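Local coordinates for protein acyl-CoA dehydrogenase (Mycobacterium thermoresistibile, PDB 3NF4) that binds flavin adenine dinucleotide and, as a member of the acyl-CoA dehydrogenase family, probably catalyses alpha,beta-dehydrogenation of acyl-CoA thioesters, at residues A[63-68]-A[78-83]; A[102-107]-A[173-178]; A[109-114]-A[240-245]; A[156-161]-A[230-235]. One frame throughout, in Å; residues are numbered along the deposited sequence.

Interaction 1. Residues A[63-68]-A[78-83]; sequences SLPQPE and EVYLQV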
loop_
_atom_site.group_PDB
_atom_site.type_symbol
_atom_site.label_atom_id
_atom_site.label_comp_id
_atom_site.label_asym_id
_atom_site.label_seq_id
_atom_site.Cartn_x
_atom_site.Cartn_y
_atom_site.Cartn_z
ATOM N N SER A 63 8.783 -37.738 1.339
ATOM C CA SER A 63 10.248 -37.809 1.362
ATOM C C SER A 63 10.892 -37.442 0.029
ATOM O O SER A 63 12.028 -37.836 -0.253
ATOM C CB SER A 63 10.723 -39.195 1.832
ATOM O OG SER A 63 9.820 -40.204 1.421
ATOM N N LEU A 64 10.171 -36.661 -0.766
ATOM C CA LEU A 64 10.606 -36.302 -2.098
ATOM C C LEU A 64 12.027 -35.747 -2.213
ATOM O O LEU A 64 12.792 -36.231 -3.047
ATOM C CB LEU A 64 9.593 -35.369 -2.756
ATOM C CG LEU A 64 8.292 -36.054 -3.177
ATOM C CD1 LEU A 64 7.344 -35.053 -3.779
ATOM C CD2 LEU A 64 8.545 -37.249 -4.163
ATOM N N PRO A 65 12.390 -34.741 -1.387
ATOM C CA PRO A 65 13.663 -34.050 -1.681
ATOM C C PRO A 65 14.940 -34.762 -1.244
ATOM O O PRO A 65 16.020 -34.403 -1.713
ATOM C CB PRO A 65 13.524 -32.711 -0.928
ATOM C CG PRO A 65 12.596 -32.997 0.195
ATOM C CD PRO A 65 11.670 -34.108 -0.256
ATOM N N GLN A 66 14.827 -35.743 -0.353
ATOM C CA GLN A 66 16.017 -36.403 0.231
ATOM C C GLN A 66 16.685 -37.462 -0.682
ATOM O O GLN A 66 16.045 -38.007 -1.587
ATOM C CB GLN A 66 15.706 -36.991 1.619
ATOM C CG GLN A 66 15.360 -35.958 2.685
ATOM C CD GLN A 66 13.883 -35.603 2.701
ATOM O OE1 GLN A 66 13.050 -36.343 2.162
ATOM N NE2 GLN A 66 13.546 -34.461 3.324
ATOM N N PRO A 67 17.979 -37.741 -0.447
ATOM C CA PRO A 67 18.719 -38.650 -1.324
ATOM C C PRO A 67 18.192 -40.088 -1.321
ATOM O O PRO A 67 17.760 -40.614 -0.284
ATOM C CB PRO A 67 20.149 -38.590 -0.766
ATOM C CG PRO A 67 20.205 -37.317 0.030
ATOM C CD PRO A 67 18.846 -37.199 0.617
ATOM N N GLU A 68 18.214 -40.697 -2.499
ATOM C CA GLU A 68 17.737 -42.057 -2.674
ATOM C C GLU A 68 18.519 -43.094 -1.871
ATOM O O GLU A 68 17.940 -44.085 -1.464
ATOM C CB GLU A 68 17.734 -42.444 -4.152
ATOM C CG GLU A 68 16.795 -41.615 -5.016
ATOM C CD GLU A 68 16.849 -42.026 -6.478
ATOM O OE1 GLU A 68 16.623 -43.229 -6.762
ATOM O OE2 GLU A 68 17.114 -41.149 -7.341
ATOM N N GLU A 78 12.885 -27.311 -7.150
ATOM C CA GLU A 78 12.047 -26.856 -8.267
ATOM C C GLU A 78 10.859 -27.799 -8.534
ATOM O O GLU A 78 9.827 -27.354 -9.046
ATOM C CB GLU A 78 12.934 -26.655 -9.509
ATOM C CG GLU A 78 12.277 -26.155 -10.793
ATOM C CD GLU A 78 13.278 -25.992 -11.990
ATOM O OE1 GLU A 78 14.334 -26.676 -12.063
ATOM O OE2 GLU A 78 12.994 -25.160 -12.878
ATOM N N VAL A 79 10.987 -29.082 -8.172
ATOM C CA VAL A 79 9.868 -30.027 -8.269
ATOM C C VAL A 79 9.200 -30.248 -6.903
ATOM O O VAL A 79 7.966 -30.158 -6.790
ATOM C CB VAL A 79 10.270 -31.414 -8.927
ATOM C CG1 VAL A 79 9.079 -32.326 -9.037
ATOM C CG2 VAL A 79 10.855 -31.224 -10.288
ATOM N N TYR A 80 9.994 -30.520 -5.864
ATOM C CA TYR A 80 9.424 -30.708 -4.521
ATOM C C TYR A 80 8.465 -29.578 -4.097
ATOM O O TYR A 80 7.338 -29.854 -3.673
ATOM C CB TYR A 80 10.526 -30.925 -3.467
ATOM C CG TYR A 80 10.085 -30.728 -2.039
ATOM C CD1 TYR A 80 9.050 -31.486 -1.501
ATOM C CD2 TYR A 80 10.716 -29.788 -1.212
ATOM C CE1 TYR A 80 8.643 -31.315 -0.168
ATOM C CE2 TYR A 80 10.317 -29.602 0.111
ATOM C CZ TYR A 80 9.287 -30.385 0.628
ATOM O OH TYR A 80 8.872 -30.238 1.927
ATOM N N LEU A 81 8.897 -28.321 -4.243
ATOM C CA LEU A 81 8.109 -27.178 -3.778
ATOM C C LEU A 81 6.764 -27.017 -4.483
ATOM O O LEU A 81 5.778 -26.575 -3.848
ATOM C CB LEU A 81 8.912 -25.870 -3.864
ATOM C CG LEU A 81 10.100 -25.739 -2.900
ATOM C CD1 LEU A 81 10.887 -24.460 -3.126
ATOM C CD2 LEU A 81 9.636 -25.858 -1.436
ATOM N N GLN A 82 6.723 -27.384 -5.776
ATOM C CA GLN A 82 5.501 -27.280 -6.589
ATOM C C GLN A 82 4.499 -28.425 -6.271
ATOM O O GLN A 82 3.277 -28.274 -6.449
ATOM C CB GLN A 82 5.831 -27.165 -8.112
ATOM C CG GLN A 82 6.654 -25.914 -8.527
ATOM C CD GLN A 82 6.732 -25.655 -10.053
ATOM O OE1 GLN A 82 5.733 -25.317 -10.706
ATOM N NE2 GLN A 82 7.930 -25.770 -10.605
ATOM N N VAL A 83 5.007 -29.565 -5.791
ATOM C CA VAL A 83 4.137 -30.625 -5.253
ATOM C C VAL A 83 3.479 -30.165 -3.941
ATOM O O VAL A 83 2.270 -30.368 -3.709
ATOM C CB VAL A 83 4.906 -31.938 -4.975
ATOM C CG1 VAL A 83 4.038 -32.898 -4.143
ATOM C CG2 VAL A 83 5.373 -32.590 -6.274
#

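Interaction 2. Residues A[102-107]-A[173-178]; sequences SLSSHP and ADFYTL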
loop_
_atom_site.group_PDB
_atom_site.type_symbol
_atom_site.label_atom_id
_atom_site.label_comp_id
_atom_site.label_asym_id
_atom_site.label_seq_id
_atom_site.Cartn_x
_atom_site.Cartn_y
_atom_site.Cartn_z
ATOM N N SER A 102 9.956 -32.665 6.685
ATOM C CA SER A 102 11.230 -32.416 6.012
ATOM C C SER A 102 12.252 -31.732 6.906
ATOM O O SER A 102 13.393 -32.173 6.988
ATOM C CB SER A 102 11.012 -31.542 4.773
ATOM O OG SER A 102 10.557 -32.325 3.682
ATOM N N LEU A 103 11.864 -30.636 7.554
ATOM C CA LEU A 103 12.735 -30.012 8.541
ATOM C C LEU A 103 13.130 -30.948 9.691
ATOM O O LEU A 103 14.246 -30.858 10.192
ATOM C CB LEU A 103 12.081 -28.768 9.139
ATOM C CG LEU A 103 12.311 -27.387 8.534
ATOM C CD1 LEU A 103 12.182 -27.406 7.011
ATOM C CD2 LEU A 103 11.309 -26.407 9.161
ATOM N N SER A 104 12.218 -31.809 10.122
ATOM C CA SER A 104 12.495 -32.689 11.265
ATOM C C SER A 104 13.612 -33.706 10.985
ATOM O O SER A 104 14.369 -34.068 11.883
ATOM C CB SER A 104 11.218 -33.367 11.798
ATOM O OG SER A 104 10.938 -34.579 11.112
ATOM N N SER A 105 13.761 -34.124 9.732
ATOM C CA SER A 105 14.872 -35.028 9.406
ATOM C C SER A 105 16.204 -34.321 9.074
ATOM O O SER A 105 17.225 -34.980 8.883
ATOM C CB SER A 105 14.467 -36.027 8.309
ATOM O OG SER A 105 14.547 -35.461 7.018
ATOM N N HIS A 106 16.201 -32.991 9.040
ATOM C CA HIS A 106 17.357 -32.232 8.503
ATOM C C HIS A 106 18.661 -32.251 9.347
ATOM O O HIS A 106 19.744 -32.408 8.779
ATOM C CB HIS A 106 16.937 -30.793 8.106
ATOM C CG HIS A 106 18.081 -29.842 7.897
ATOM N ND1 HIS A 106 18.515 -29.460 6.646
ATOM C CD2 HIS A 106 18.855 -29.167 8.783
ATOM C CE1 HIS A 106 19.516 -28.603 6.770
ATOM N NE2 HIS A 106 19.746 -28.414 8.057
ATOM N N PRO A 107 18.570 -32.074 10.681
ATOM C CA PRO A 107 19.776 -32.177 11.516
ATOM C C PRO A 107 20.524 -33.529 11.430
ATOM O O PRO A 107 21.751 -33.541 11.441
ATOM C CB PRO A 107 19.239 -31.979 12.937
ATOM C CG PRO A 107 18.030 -31.219 12.761
ATOM C CD PRO A 107 17.402 -31.711 11.494
ATOM N N ALA A 173 3.478 -37.261 16.791
ATOM C CA ALA A 173 4.628 -37.576 15.932
ATOM C C ALA A 173 5.348 -38.786 16.478
ATOM O O ALA A 173 5.207 -39.110 17.662
ATOM C CB ALA A 173 5.589 -36.398 15.831
ATOM N N ASP A 174 6.130 -39.434 15.624
ATOM C CA ASP A 174 6.874 -40.624 16.013
ATOM C C ASP A 174 8.238 -40.284 16.595
ATOM O O ASP A 174 8.795 -41.076 17.356
ATOM C CB ASP A 174 7.015 -41.600 14.833
ATOM C CG ASP A 174 5.667 -41.962 14.203
ATOM O OD1 ASP A 174 4.727 -42.366 14.913
ATOM O OD2 ASP A 174 5.543 -41.846 12.976
ATOM N N PHE A 175 8.758 -39.108 16.234
ATOM C CA PHE A 175 10.045 -38.606 16.708
ATOM C C PHE A 175 10.055 -37.079 16.745
ATOM O O PHE A 175 9.302 -36.416 16.012
ATOM C CB PHE A 175 11.220 -39.153 15.870
ATOM C CG PHE A 175 11.194 -38.742 14.405
ATOM C CD1 PHE A 175 11.900 -37.627 13.969
ATOM C CD2 PHE A 175 10.479 -39.480 13.462
ATOM C CE1 PHE A 175 11.887 -37.248 12.619
ATOM C CE2 PHE A 175 10.458 -39.103 12.109
ATOM C CZ PHE A 175 11.170 -37.992 11.690
ATOM N N TYR A 176 10.918 -36.535 17.604
ATOM C CA TYR A 176 10.999 -35.107 17.840
ATOM C C TYR A 176 12.440 -34.629 17.737
ATOM O O TYR A 176 13.333 -35.199 18.361
ATOM C CB TYR A 176 10.422 -34.750 19.226
ATOM C CG TYR A 176 8.941 -35.025 19.346
ATOM C CD1 TYR A 176 7.999 -34.027 19.088
ATOM C CD2 TYR A 176 8.472 -36.296 19.681
ATOM C CE1 TYR A 176 6.631 -34.292 19.186
ATOM C CE2 TYR A 176 7.106 -36.574 19.775
ATOM C CZ TYR A 176 6.196 -35.575 19.526
ATOM O OH TYR A 176 4.856 -35.851 19.621
ATOM N N THR A 177 12.665 -33.577 16.958
ATOM C CA THR A 177 13.947 -32.908 16.961
ATOM C C THR A 177 13.918 -31.791 18.008
ATOM O O THR A 177 13.216 -30.795 17.829
ATOM C CB THR A 177 14.288 -32.384 15.551
ATOM O OG1 THR A 177 14.528 -33.498 14.683
ATOM C CG2 THR A 177 15.524 -31.528 15.562
ATOM N N LEU A 178 14.701 -31.964 19.080
ATOM C CA LEU A 178 14.734 -31.071 20.245
ATOM C C LEU A 178 15.977 -30.174 20.328
ATOM O O LEU A 178 17.079 -30.596 19.958
ATOM C CB LEU A 178 14.663 -31.923 21.520
ATOM C CG LEU A 178 14.757 -31.267 22.907
ATOM C CD1 LEU A 178 13.572 -30.288 23.192
ATOM C CD2 LEU A 178 14.896 -32.333 24.004
#

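Interaction 3. Residues A[109-114]-A[240-245]; sequences LVFGTE and LQIAFS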
loop_
_atom_site.group_PDB
_atom_site.type_symbol
_atom_site.label_atom_id
_atom_site.label_comp_id
_atom_site.label_asym_id
_atom_site.label_seq_id
_atom_site.Cartn_x
_atom_site.Cartn_y
_atom_site.Cartn_z
ATOM N N LEU A 109 20.469 -35.733 8.871
ATOM C CA LEU A 109 20.971 -35.892 7.523
ATOM C C LEU A 109 22.250 -35.101 7.236
ATOM O O LEU A 109 23.114 -35.584 6.501
ATOM C CB LEU A 109 19.892 -35.532 6.505
ATOM C CG LEU A 109 20.329 -35.572 5.033
ATOM C CD1 LEU A 109 20.359 -37.000 4.481
ATOM C CD2 LEU A 109 19.443 -34.667 4.175
ATOM N N VAL A 110 22.379 -33.897 7.799
ATOM C CA VAL A 110 23.535 -33.043 7.489
ATOM C C VAL A 110 24.645 -33.093 8.556
ATOM O O VAL A 110 25.818 -32.871 8.245
ATOM C CB VAL A 110 23.113 -31.574 7.144
ATOM C CG1 VAL A 110 24.327 -30.656 7.010
ATOM C CG2 VAL A 110 22.292 -31.539 5.858
ATOM N N PHE A 111 24.291 -33.432 9.795
ATOM C CA PHE A 111 25.254 -33.333 10.892
ATOM C C PHE A 111 25.617 -34.627 11.616
ATOM O O PHE A 111 26.622 -34.669 12.337
ATOM C CB PHE A 111 24.801 -32.281 11.894
ATOM C CG PHE A 111 24.507 -30.945 11.271
ATOM C CD1 PHE A 111 23.253 -30.675 10.729
ATOM C CD2 PHE A 111 25.486 -29.961 11.220
ATOM C CE1 PHE A 111 22.987 -29.453 10.155
ATOM C CE2 PHE A 111 25.222 -28.736 10.650
ATOM C CZ PHE A 111 23.969 -28.482 10.119
ATOM N N GLY A 112 24.825 -35.678 11.420
ATOM C CA GLY A 112 25.028 -36.916 12.156
ATOM C C GLY A 112 26.196 -37.769 11.680
ATOM O O GLY A 112 26.791 -37.514 10.619
ATOM N N THR A 113 26.510 -38.782 12.491
ATOM C CA THR A 113 27.503 -39.830 12.175
ATOM C C THR A 113 26.905 -40.837 11.204
ATOM O O THR A 113 25.687 -41.064 11.213
ATOM C CB THR A 113 27.946 -40.632 13.438
ATOM O OG1 THR A 113 26.836 -41.378 13.944
ATOM C CG2 THR A 113 28.476 -39.718 14.538
ATOM N N GLU A 114 27.759 -41.455 10.386
ATOM C CA GLU A 114 27.307 -42.471 9.439
ATOM C C GLU A 114 26.575 -43.584 10.189
ATOM O O GLU A 114 25.571 -44.108 9.701
ATOM C CB GLU A 114 28.483 -43.026 8.638
ATOM N N LEU A 240 22.946 -24.156 17.923
ATOM C CA LEU A 240 22.512 -22.926 17.253
ATOM C C LEU A 240 22.950 -22.893 15.799
ATOM O O LEU A 240 22.235 -22.340 14.957
ATOM C CB LEU A 240 22.965 -21.660 17.985
ATOM C CG LEU A 240 22.219 -21.258 19.273
ATOM C CD1 LEU A 240 22.903 -20.068 19.938
ATOM C CD2 LEU A 240 20.721 -20.976 19.091
ATOM N N GLN A 241 24.103 -23.506 15.509
ATOM C CA GLN A 241 24.572 -23.668 14.128
ATOM C C GLN A 241 23.686 -24.641 13.340
ATOM O O GLN A 241 23.429 -24.438 12.144
ATOM C CB GLN A 241 26.053 -24.100 14.085
ATOM C CG GLN A 241 26.613 -24.384 12.667
ATOM C CD GLN A 241 28.027 -24.994 12.665
ATOM O OE1 GLN A 241 28.551 -25.447 13.700
ATOM N NE2 GLN A 241 28.642 -25.018 11.486
ATOM N N ILE A 242 23.215 -25.691 14.010
ATOM C CA ILE A 242 22.262 -26.606 13.385
ATOM C C ILE A 242 20.915 -25.915 13.071
ATOM O O ILE A 242 20.395 -26.036 11.956
ATOM C CB ILE A 242 22.041 -27.884 14.222
ATOM C CG1 ILE A 242 23.350 -28.666 14.347
ATOM C CG2 ILE A 242 20.974 -28.764 13.587
ATOM C CD1 ILE A 242 23.237 -29.978 15.155
ATOM N N ALA A 243 20.373 -25.195 14.048
ATOM C CA ALA A 243 19.083 -24.524 13.872
ATOM C C ALA A 243 19.154 -23.450 12.799
ATOM O O ALA A 243 18.206 -23.272 12.046
ATOM C CB ALA A 243 18.577 -23.934 15.182
ATOM N N PHE A 244 20.292 -22.759 12.732
ATOM C CA PHE A 244 20.538 -21.694 11.756
ATOM C C PHE A 244 20.551 -22.238 10.331
ATOM O O PHE A 244 20.064 -21.558 9.409
ATOM C CB PHE A 244 21.852 -20.962 12.071
ATOM C CG PHE A 244 22.178 -19.824 11.123
ATOM C CD1 PHE A 244 21.598 -18.550 11.300
ATOM C CD2 PHE A 244 23.080 -20.011 10.065
ATOM C CE1 PHE A 244 21.893 -17.500 10.435
ATOM C CE2 PHE A 244 23.384 -18.957 9.183
ATOM C CZ PHE A 244 22.791 -17.699 9.374
ATOM N N SER A 245 21.067 -23.461 10.161
ATOM C CA SER A 245 21.259 -24.058 8.832
ATOM C C SER A 245 19.969 -24.534 8.213
ATOM O O SER A 245 19.905 -24.731 7.011
ATOM C CB SER A 245 22.283 -25.215 8.879
ATOM O OG SER A 245 21.679 -26.479 9.127
#

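Interaction 4. Residues A[156-161]-A[230-235]; sequences GGYVIN and DRRIGE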
loop_
_atom_site.group_PDB
_atom_site.type_symbol
_atom_site.label_atom_id
_atom_site.label_comp_id
_atom_site.label_asym_id
_atom_site.label_seq_id
_atom_site.Cartn_x
_atom_site.Cartn_y
_atom_site.Cartn_z
ATOM N N GLY A 156 26.906 -41.517 30.914
ATOM C CA GLY A 156 26.442 -42.011 29.613
ATOM C C GLY A 156 25.124 -41.419 29.101
ATOM O O GLY A 156 24.268 -42.150 28.577
ATOM N N GLY A 157 24.936 -40.110 29.255
ATOM C CA GLY A 157 23.712 -39.488 28.740
ATOM C C GLY A 157 23.445 -38.064 29.158
ATOM O O GLY A 157 24.373 -37.289 29.388
ATOM N N TYR A 158 22.164 -37.718 29.241
ATOM C CA TYR A 158 21.748 -36.401 29.709
ATOM C C TYR A 158 20.440 -36.516 30.458
ATOM O O TYR A 158 19.664 -37.449 30.227
ATOM C CB TYR A 158 21.566 -35.431 28.532
ATOM C CG TYR A 158 22.817 -35.139 27.741
ATOM C CD1 TYR A 158 23.608 -34.034 28.038
ATOM C CD2 TYR A 158 23.210 -35.968 26.692
ATOM C CE1 TYR A 158 24.762 -33.763 27.316
ATOM C CE2 TYR A 158 24.361 -35.705 25.969
ATOM C CZ TYR A 158 25.129 -34.601 26.287
ATOM O OH TYR A 158 26.267 -34.334 25.569
ATOM N N VAL A 159 20.193 -35.564 31.354
ATOM C CA VAL A 159 18.864 -35.415 31.946
ATOM C C VAL A 159 18.225 -34.079 31.550
ATOM O O VAL A 159 18.829 -33.011 31.716
ATOM C CB VAL A 159 18.840 -35.697 33.489
ATOM C CG1 VAL A 159 19.415 -34.540 34.301
ATOM C CG2 VAL A 159 17.425 -36.037 33.943
ATOM N N ILE A 160 17.014 -34.162 30.997
ATOM C CA ILE A 160 16.296 -32.993 30.467
ATOM C C ILE A 160 15.181 -32.513 31.420
ATOM O O ILE A 160 14.236 -33.262 31.708
ATOM C CB ILE A 160 15.667 -33.289 29.077
ATOM C CG1 ILE A 160 16.676 -33.924 28.116
ATOM C CG2 ILE A 160 15.073 -32.006 28.459
ATOM C CD1 ILE A 160 16.013 -34.712 27.008
ATOM N N ASN A 161 15.289 -31.271 31.895
ATOM C CA ASN A 161 14.215 -30.648 32.668
ATOM C C ASN A 161 13.741 -29.318 32.058
ATOM O O ASN A 161 14.506 -28.343 31.987
ATOM C CB ASN A 161 14.619 -30.464 34.139
ATOM C CG ASN A 161 14.954 -31.793 34.835
ATOM O OD1 ASN A 161 14.059 -32.567 35.207
ATOM N ND2 ASN A 161 16.252 -32.062 35.006
ATOM N N ASP A 230 24.155 -41.055 22.887
ATOM C CA ASP A 230 24.223 -41.394 21.468
ATOM C C ASP A 230 23.063 -40.777 20.668
ATOM O O ASP A 230 23.043 -40.870 19.439
ATOM C CB ASP A 230 24.282 -42.916 21.266
ATOM N N ARG A 231 22.108 -40.155 21.361
ATOM C CA ARG A 231 20.970 -39.495 20.710
ATOM C C ARG A 231 21.285 -38.056 20.327
ATOM O O ARG A 231 20.525 -37.443 19.583
ATOM C CB ARG A 231 19.731 -39.489 21.617
ATOM C CG ARG A 231 19.060 -40.832 21.847
ATOM C CD ARG A 231 18.041 -41.097 20.776
ATOM N NE ARG A 231 17.189 -42.249 21.049
ATOM C CZ ARG A 231 16.209 -42.646 20.244
ATOM N NH1 ARG A 231 15.941 -41.975 19.123
ATOM N NH2 ARG A 231 15.484 -43.706 20.557
ATOM N N ARG A 232 22.372 -37.507 20.868
ATOM C CA ARG A 232 22.822 -36.149 20.535
ATOM C C ARG A 232 23.231 -36.073 19.061
ATOM O O ARG A 232 23.973 -36.932 18.581
ATOM C CB ARG A 232 23.994 -35.729 21.429
ATOM C CG ARG A 232 24.451 -34.300 21.199
ATOM C CD ARG A 232 25.605 -33.911 22.093
ATOM N NE ARG A 232 26.892 -34.391 21.590
ATOM C CZ ARG A 232 27.859 -34.892 22.357
ATOM N NH1 ARG A 232 27.688 -35.002 23.672
ATOM N NH2 ARG A 232 28.996 -35.293 21.801
ATOM N N ILE A 233 22.719 -35.067 18.348
ATOM C CA ILE A 233 23.078 -34.855 16.944
ATOM C C ILE A 233 24.155 -33.776 16.888
ATOM O O ILE A 233 23.948 -32.648 17.354
ATOM C CB ILE A 233 21.852 -34.488 16.067
ATOM C CG1 ILE A 233 20.678 -35.456 16.296
ATOM C CG2 ILE A 233 22.216 -34.466 14.589
ATOM C CD1 ILE A 233 20.927 -36.901 15.828
ATOM N N GLY A 234 25.323 -34.146 16.360
ATOM C CA GLY A 234 26.470 -33.243 16.293
ATOM C C GLY A 234 27.182 -33.080 17.621
ATOM O O GLY A 234 26.866 -33.764 18.594
ATOM N N GLU A 235 28.139 -32.161 17.659
ATOM C CA GLU A 235 28.969 -31.938 18.840
ATOM C C GLU A 235 28.232 -31.147 19.924
ATOM O O GLU A 235 27.259 -30.434 19.642
ATOM C CB GLU A 235 30.281 -31.237 18.451
#

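Interaction 1. Residues A[63-68]-A[78-83]
P65 lies flat over one face of the Y80 ring, the central feature of a contact between the loop 63-68 and helix 77-88. This is a CH-pi interaction: P65 CG stands 3.9 Å from the centroid of the Y80 ring and only 7° off its normal. CB and CD of the proline flank that point, and P65 CD comes within 3.9 Å of Y80 CD1. The phenol is brought under the proline by a first torsion that sets CG anti to the backbone N of Y80 (chi1 163°), while the closest pair of CA atoms, those of P65 and Y80, is 6.1 Å apart.

The remaining cross-contacts are apolar. L64 CB meets the same ring obliquely, 4.1 Å from Y80 CD1. Its branch reaches one helical turn further, where L64 CD1 packs tip to tip against V83, 4.0 Å from CG1 and equally close to CG2.

No hydrogen bond joins the two segments. Within the helix, Q82 NE2 donates to E78 O at 2.9 Å.

Y80 OH hydrogen-bonds S102 OG of helix 92-104, so the phenol joins that helix as well as the loop, and Y77 meets its ring edge-to-face. V79 and V83 pack on helix 18-35, while L81 and Q82 touch helix 289-315. The loop therefore covers one side of a helix already embedded among other helices of the acyl-CoA dehydrogenase fold.

Interaction 2. Residues A[102-107]-A[173-178]
S104 and T177 bring the two backbones to their closest approach, with 5.9 Å between their CA atoms. Segment 102-107 spans the end of helix 92-104 and the start of helix 106-111; segment 173-178 enters strand 175-181. A single hydrogen bond crosses between them: T177 OG1 donates to S104 O at 2.9 Å, in the carbonyl plane and on a lone pair. Thus a backbone carbonyl at the break between the helices is met by a strand side chain.

With chi1 at -68°, T177 turns OG1 to this carbonyl, while CG2, anti to the backbone N, meets P107 CG tip to tip at 3.8 Å. On the S104 side chain, OG lies 3.2 Å from F175 CE1, approaching the ring obliquely, and CB is 4.0 Å from the same carbon. The hydroxyl's polar partner is H101 O, so it remains satisfied beside the aromatic carbons. F175 also packs on L193, and T177 on C191, both of strand 189-195.

The alternation of F175 and T177 on one side of the strand, with Y176 pointing away, is that of an extended beta-strand. Here it joins the helical N-terminal domain to the beta-sheet middle domain, the domain arrangement of acyl-CoA dehydrogenases.

Interaction 3. Residues A[109-114]-A[240-245]
I242 lays its CG1 over the middle of the F111 ring, forming the tight part of this contact. The CH-pi distance from I242 CG1 to the F111 centroid is 3.9 Å, with the carbon only 7° off the ring normal. I242 CG2 spreads across the same ring to within 4.0 Å of F111 CE1, so both branches at CB take part. The two side chains run past each other in opposite directions. F111 reaches this position with CG anti to its own carbonyl carbon (chi1 -53°), and on the ring's other face V110 CG1 sits 3.6 Å above the plane, offset toward the rim.

The partners belong to helix 106-111 and helix 239-245, which lie in the ranges of the N-terminal and C-terminal domains of the acyl-CoA dehydrogenase family. The contact is thus interdomain helix packing, and I242 extends it by also touching P107 and, on strand 189-195, C191.

Less area is covered at the ring edge, where partly exposed S245 places its CB in the ring plane, 3.9 Å from F111 CZ. S245 OG lies 3.2 Å from F111 CZ, a plain packing contact; its hydrogen-bond partner is H106 NE2. On the same helix Q241 is exposed.

Interaction 4. Residues A[156-161]-A[230-235]
The Y158 ring and the R232 guanidinium meet edge to edge, their planes turned 77° from each other. R232 NH1 lies in the plane of the tyrosine ring at its hydroxyl edge, while Y158 CZ and G234 O lie at the edge of the guanidinium. A hydrogen bond runs from R232 NH1 to Y158 OH; its modelled length of 2.5 Å is very short and its N-H...O angle is 138°, so its exact geometry deserves caution.

A second bond fixes the arginine more regularly: R232 NE donates to G234 O at 3.1 Å, nearly straight and in the guanidinium plane. This ties the guanidinium to the backbone two residues further on. The side chain is extended through its first two torsions and then bends at chi3 (81°), which turns the guanidinium toward the phenol and the G234 carbonyl.

Y158 OH also hydrogen-bonds OE2 of E236, so the hydroxyl has both a carboxylate and the guanidinium as partners. F192 meets the Y158 ring edge-to-face. Through these side chains strand 157-168, paired with 150-154 and 217-228 in the antiparallel sheet, reaches across to the short, weakly bonded strand 232-233, which borders strand 189-195 in the mixed sheet.

The contacts run from the N-terminal helical domain to the middle domain, and interaction 3 also takes in the start of the C-terminal domain. Interaction 1 closes before the other three open; its centre is about 17 Å from that of interaction 2, with helices 77-88 and 92-104 consecutive in the chain. Interactions 2 and 3 share helix 106-111, lie about 12 Å apart between centres, and alternate their segments along the chain. Interaction 4 is nested inside the loop closed by interaction 3, their centres about 14 Å apart, and strand 232-233 belongs to the same mixed sheet as strand 175-181 of interaction 2. Residues 102-114 thus link the N-terminal domain to both the middle and C-terminal domains.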